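Coiled-coil quantitatively-enriched protein 1 (Schizosaccharomyces pombe, PDB 7CUJ) acts as a molecular adaptor at telomeres, linking them to the meiotic centrosome and supporting telomere length regulation and chromosome segregation. Local coordinates at residues D38-G43 and N235-V240; H61-A64 and L69-T72. One frame throughout, in Å; residues are numbered along the deposited sequence.

Contact 1: residues D38-G43 and N235-V240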
# COMPACT_ATOMS: atom_id res chain seq x y z
N ASP A 38 -8.61 0.73 1.90
CA ASP A 38 -8.99 2.08 2.28
C ASP A 38 -9.46 2.85 1.05
O ASP A 38 -10.47 3.56 1.11
CB ASP A 38 -7.85 2.80 3.02
CG ASP A 38 -8.18 4.24 3.37
OD1 ASP A 38 -9.09 4.46 4.20
OD2 ASP A 38 -7.52 5.14 2.80
N HIS A 39 -8.74 2.69 -0.06
CA HIS A 39 -9.05 3.37 -1.31
C HIS A 39 -10.41 2.91 -1.83
O HIS A 39 -11.28 3.73 -2.10
CB HIS A 39 -7.93 3.14 -2.34
CG HIS A 39 -8.14 3.88 -3.61
ND1 HIS A 39 -7.68 5.18 -3.79
CD2 HIS A 39 -8.73 3.53 -4.77
CE1 HIS A 39 -8.00 5.59 -5.00
NE2 HIS A 39 -8.64 4.59 -5.63
N PHE A 40 -10.58 1.58 -1.93
CA PHE A 40 -11.74 0.95 -2.54
C PHE A 40 -13.00 1.22 -1.72
O PHE A 40 -14.09 1.34 -2.28
CB PHE A 40 -11.48 -0.55 -2.70
CG PHE A 40 -12.68 -1.35 -3.15
CD1 PHE A 40 -13.12 -1.29 -4.46
CD2 PHE A 40 -13.35 -2.18 -2.26
CE1 PHE A 40 -14.21 -2.04 -4.88
CE2 PHE A 40 -14.44 -2.92 -2.67
CZ PHE A 40 -14.87 -2.85 -3.98
N CYS A 41 -12.85 1.30 -0.39
CA CYS A 41 -14.00 1.34 0.51
C CYS A 41 -14.42 2.77 0.84
O CYS A 41 -15.42 2.95 1.55
CB CYS A 41 -13.71 0.57 1.79
SG CYS A 41 -13.76 -1.23 1.59
N THR A 42 -13.70 3.78 0.35
CA THR A 42 -14.01 5.16 0.71
C THR A 42 -14.38 6.01 -0.50
O THR A 42 -14.61 7.21 -0.35
CB THR A 42 -12.88 5.85 1.49
OG1 THR A 42 -11.67 5.72 0.75
CG2 THR A 42 -12.71 5.30 2.90
N GLY A 43 -14.46 5.41 -1.69
CA GLY A 43 -14.83 6.17 -2.87
C GLY A 43 -14.74 5.37 -4.17
O GLY A 43 -14.37 4.19 -4.15
N ASN A 235 -18.93 -3.60 1.24
CA ASN A 235 -19.35 -3.91 2.60
C ASN A 235 -18.63 -5.14 3.16
O ASN A 235 -18.18 -5.11 4.30
CB ASN A 235 -20.87 -3.99 2.72
CG ASN A 235 -21.54 -2.63 2.71
OD1 ASN A 235 -21.05 -1.69 3.33
ND2 ASN A 235 -22.66 -2.52 2.01
N ILE A 236 -18.53 -6.20 2.35
CA ILE A 236 -17.91 -7.44 2.80
C ILE A 236 -16.41 -7.23 3.03
O ILE A 236 -15.83 -7.88 3.91
CB ILE A 236 -18.20 -8.65 1.87
CG1 ILE A 236 -17.56 -8.51 0.49
CG2 ILE A 236 -19.70 -8.92 1.79
CD1 ILE A 236 -17.64 -9.76 -0.36
N VAL A 237 -15.79 -6.34 2.25
CA VAL A 237 -14.38 -6.01 2.43
C VAL A 237 -14.22 -5.18 3.70
O VAL A 237 -13.34 -5.45 4.51
CB VAL A 237 -13.79 -5.29 1.20
CG1 VAL A 237 -12.41 -4.73 1.48
CG2 VAL A 237 -13.75 -6.19 -0.02
N GLY A 238 -15.08 -4.16 3.84
CA GLY A 238 -15.04 -3.24 4.97
C GLY A 238 -15.16 -3.97 6.30
O GLY A 238 -14.38 -3.73 7.22
N VAL A 239 -16.15 -4.88 6.38
CA VAL A 239 -16.45 -5.61 7.60
C VAL A 239 -15.25 -6.49 7.96
O VAL A 239 -14.79 -6.48 9.10
CB VAL A 239 -17.75 -6.43 7.47
CG1 VAL A 239 -17.92 -7.45 8.59
CG2 VAL A 239 -18.98 -5.54 7.39
N VAL A 240 -14.75 -7.23 6.97
CA VAL A 240 -13.61 -8.11 7.15
C VAL A 240 -12.40 -7.29 7.58
O VAL A 240 -11.71 -7.67 8.52
CB VAL A 240 -13.35 -8.97 5.89
CG1 VAL A 240 -11.90 -9.42 5.78
CG2 VAL A 240 -14.28 -10.16 5.83
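Cys41, on helix 34-41, and Val237, on helix 232-243, meet in a buried helix-helix contact in this domain of the longer protein, a six-stranded parallel sheet flanked by helices. The backbones come nearest at Cys41 and Gly238, whose CA atoms lie 6.5 Å apart. The thiol lies against the backbone there, with Cys41 SG 3.9 Å from Gly238 N. Cys41 SG lies beside its own backbone N and opposite the carbonyl carbon (chi1 -75°), which carries it across to the facing helix.

Val237 turns its two methyl groups to different neighbours. CG1 packs on the thiol, while CG2 is the branch nearer the Phe40 ring, 4.3 Å from Phe40 CE2, and approaches it obliquely. No hydrogen bond crosses between the two segments; they meet by van der Waals contact. Helix 47-65 adds to the same patch, since Ile53 touches both Phe40 and Val237, and Phe40 also reaches Leu233 and Val234 at the start of helix 232-243. On the second copy of this protein, Asp46 and Lys52 bond to the two ring nitrogens of His39, placing this end of helix 34-41 at the subunit interface. Within the contact itself, the shortest approach between side chains is that of Cys41 SG to Val237 CG1, 3.8 Å.

Contact 2: residues H61-A64 and L69-T72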
# COMPACT_ATOMS: atom_id res chain seq x y z
N HIS A 61 -11.12 -16.07 1.16
CA HIS A 61 -11.78 -17.35 0.94
C HIS A 61 -10.83 -18.50 1.25
O HIS A 61 -11.23 -19.46 1.92
CB HIS A 61 -12.31 -17.46 -0.50
CG HIS A 61 -13.64 -16.83 -0.71
ND1 HIS A 61 -14.73 -17.13 0.09
CD2 HIS A 61 -14.07 -15.93 -1.61
CE1 HIS A 61 -15.77 -16.43 -0.32
NE2 HIS A 61 -15.39 -15.69 -1.36
N ASN A 62 -9.59 -18.40 0.77
CA ASN A 62 -8.61 -19.47 0.89
C ASN A 62 -8.28 -19.73 2.36
O ASN A 62 -8.26 -20.88 2.79
CB ASN A 62 -7.35 -19.22 0.06
CG ASN A 62 -7.60 -19.21 -1.43
OD1 ASN A 62 -8.64 -19.68 -1.90
ND2 ASN A 62 -6.65 -18.67 -2.19
N ILE A 63 -8.03 -18.65 3.11
CA ILE A 63 -7.72 -18.72 4.53
C ILE A 63 -8.87 -19.40 5.26
O ILE A 63 -8.65 -20.18 6.18
CB ILE A 63 -7.39 -17.32 5.09
CG1 ILE A 63 -6.07 -16.79 4.52
CG2 ILE A 63 -7.37 -17.33 6.62
CD1 ILE A 63 -5.94 -15.27 4.55
N ALA A 64 -10.10 -19.11 4.82
CA ALA A 64 -11.31 -19.62 5.44
C ALA A 64 -11.52 -21.09 5.08
O ALA A 64 -12.17 -21.82 5.83
CB ALA A 64 -12.50 -18.78 5.04
N LEU A 69 -3.31 -23.94 2.60
CA LEU A 69 -3.23 -23.56 1.20
C LEU A 69 -2.03 -22.64 0.97
O LEU A 69 -1.67 -22.38 -0.17
CB LEU A 69 -4.54 -22.88 0.75
CG LEU A 69 -5.78 -23.77 0.62
CD1 LEU A 69 -6.96 -22.97 0.09
CD2 LEU A 69 -5.53 -24.98 -0.26
N TYR A 70 -1.41 -22.15 2.06
CA TYR A 70 -0.23 -21.30 1.98
C TYR A 70 0.99 -22.00 2.58
O TYR A 70 1.98 -21.35 2.92
CB TYR A 70 -0.50 -19.91 2.56
CG TYR A 70 -1.54 -19.15 1.78
CD1 TYR A 70 -1.23 -18.55 0.57
CD2 TYR A 70 -2.85 -19.09 2.22
CE1 TYR A 70 -2.19 -17.88 -0.17
CE2 TYR A 70 -3.83 -18.43 1.49
CZ TYR A 70 -3.50 -17.83 0.29
OH TYR A 70 -4.45 -17.18 -0.45
N ASP A 71 0.91 -23.33 2.69
CA ASP A 71 2.06 -24.16 2.99
C ASP A 71 2.74 -24.50 1.67
O ASP A 71 2.08 -24.89 0.71
CB ASP A 71 1.63 -25.44 3.73
CG ASP A 71 2.77 -26.23 4.34
OD1 ASP A 71 3.94 -25.82 4.18
OD2 ASP A 71 2.48 -27.27 4.97
N THR A 72 4.07 -24.34 1.62
CA THR A 72 4.83 -24.61 0.41
C THR A 72 5.12 -26.10 0.28
O THR A 72 5.28 -26.61 -0.83
CB THR A 72 6.16 -23.85 0.40
OG1 THR A 72 6.79 -24.01 1.67
CG2 THR A 72 6.01 -22.38 0.07
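The last turns of helix 47-65 and the irregular segment 69-72 come nearest at Asn62 and Leu69, whose CA atoms are 6.8 Å apart, and from Leu69 onward the chain heads away from the helix. Asn62 stands at the centre of the contact, with Leu69 and Tyr70 both reaching it. Its amide nitrogen donates to the phenol oxygen, Asn62 ND2 to Tyr70 OH being 3.2 Å. The bond is fairly straight, 163° at the hydrogen, and the phenol oxygen lies almost in the amide plane, although the tyrosine ring is itself turned 45° from that plane. The other end of the amide is held within the helix, where Asn62 OD1 accepts a bond from Gln58, so both ends have partners and the rotation of the amide is fixed.

Leu69 extends one branch over the helix backbone, placing CD1 3.7 Å from Asn62 O and against the CB of the same asparagine. With CG beside the backbone N (chi1 -64°), the Tyr70 side chain is directed back to the helix and runs roughly perpendicular to those of Asn62 and Ile63, which approach its ring obliquely. Tyr70 CE2 lies 3.9 Å from Asn62 CB and is also touched by Ile63 CG1, at 4.1 Å. Met25 of helix 20-32 touches both Ile63 and Tyr70, and an apolar side chain of another protein's chain packs on the tyrosine as well. With an alanine here in place of Tyr70, the Asn62 amide nitrogen would probably lose its phenol partner and a gap would open beside Ile63. This is a contact between a helix and the loop that follows it, in which the side chains of Leu69 and Tyr70 reach back to the final turns of helix 47-65.

Overall arrangement
From the N terminus the chain runs through strand 11-16 and helix 20-32 into helix 34-41, where the first side of contact 1 lies. Helix 47-65 follows, and near its end contact 2 closes a short loop, with four residues between its segments. The chain then builds most of the parallel sheet before helix 232-243 returns to complete contact 1 across 191 intervening residues. Contact 2 therefore falls wholly within the long loop of contact 1, without crossing it. Their centres are 22 Å apart and they do not touch. Contact 1 joins helix 34-41 to helix 232-243, whereas contact 2 stays local; helix 47-65 carries one side of contact 2 and, through Ile53, also packs beside contact 1.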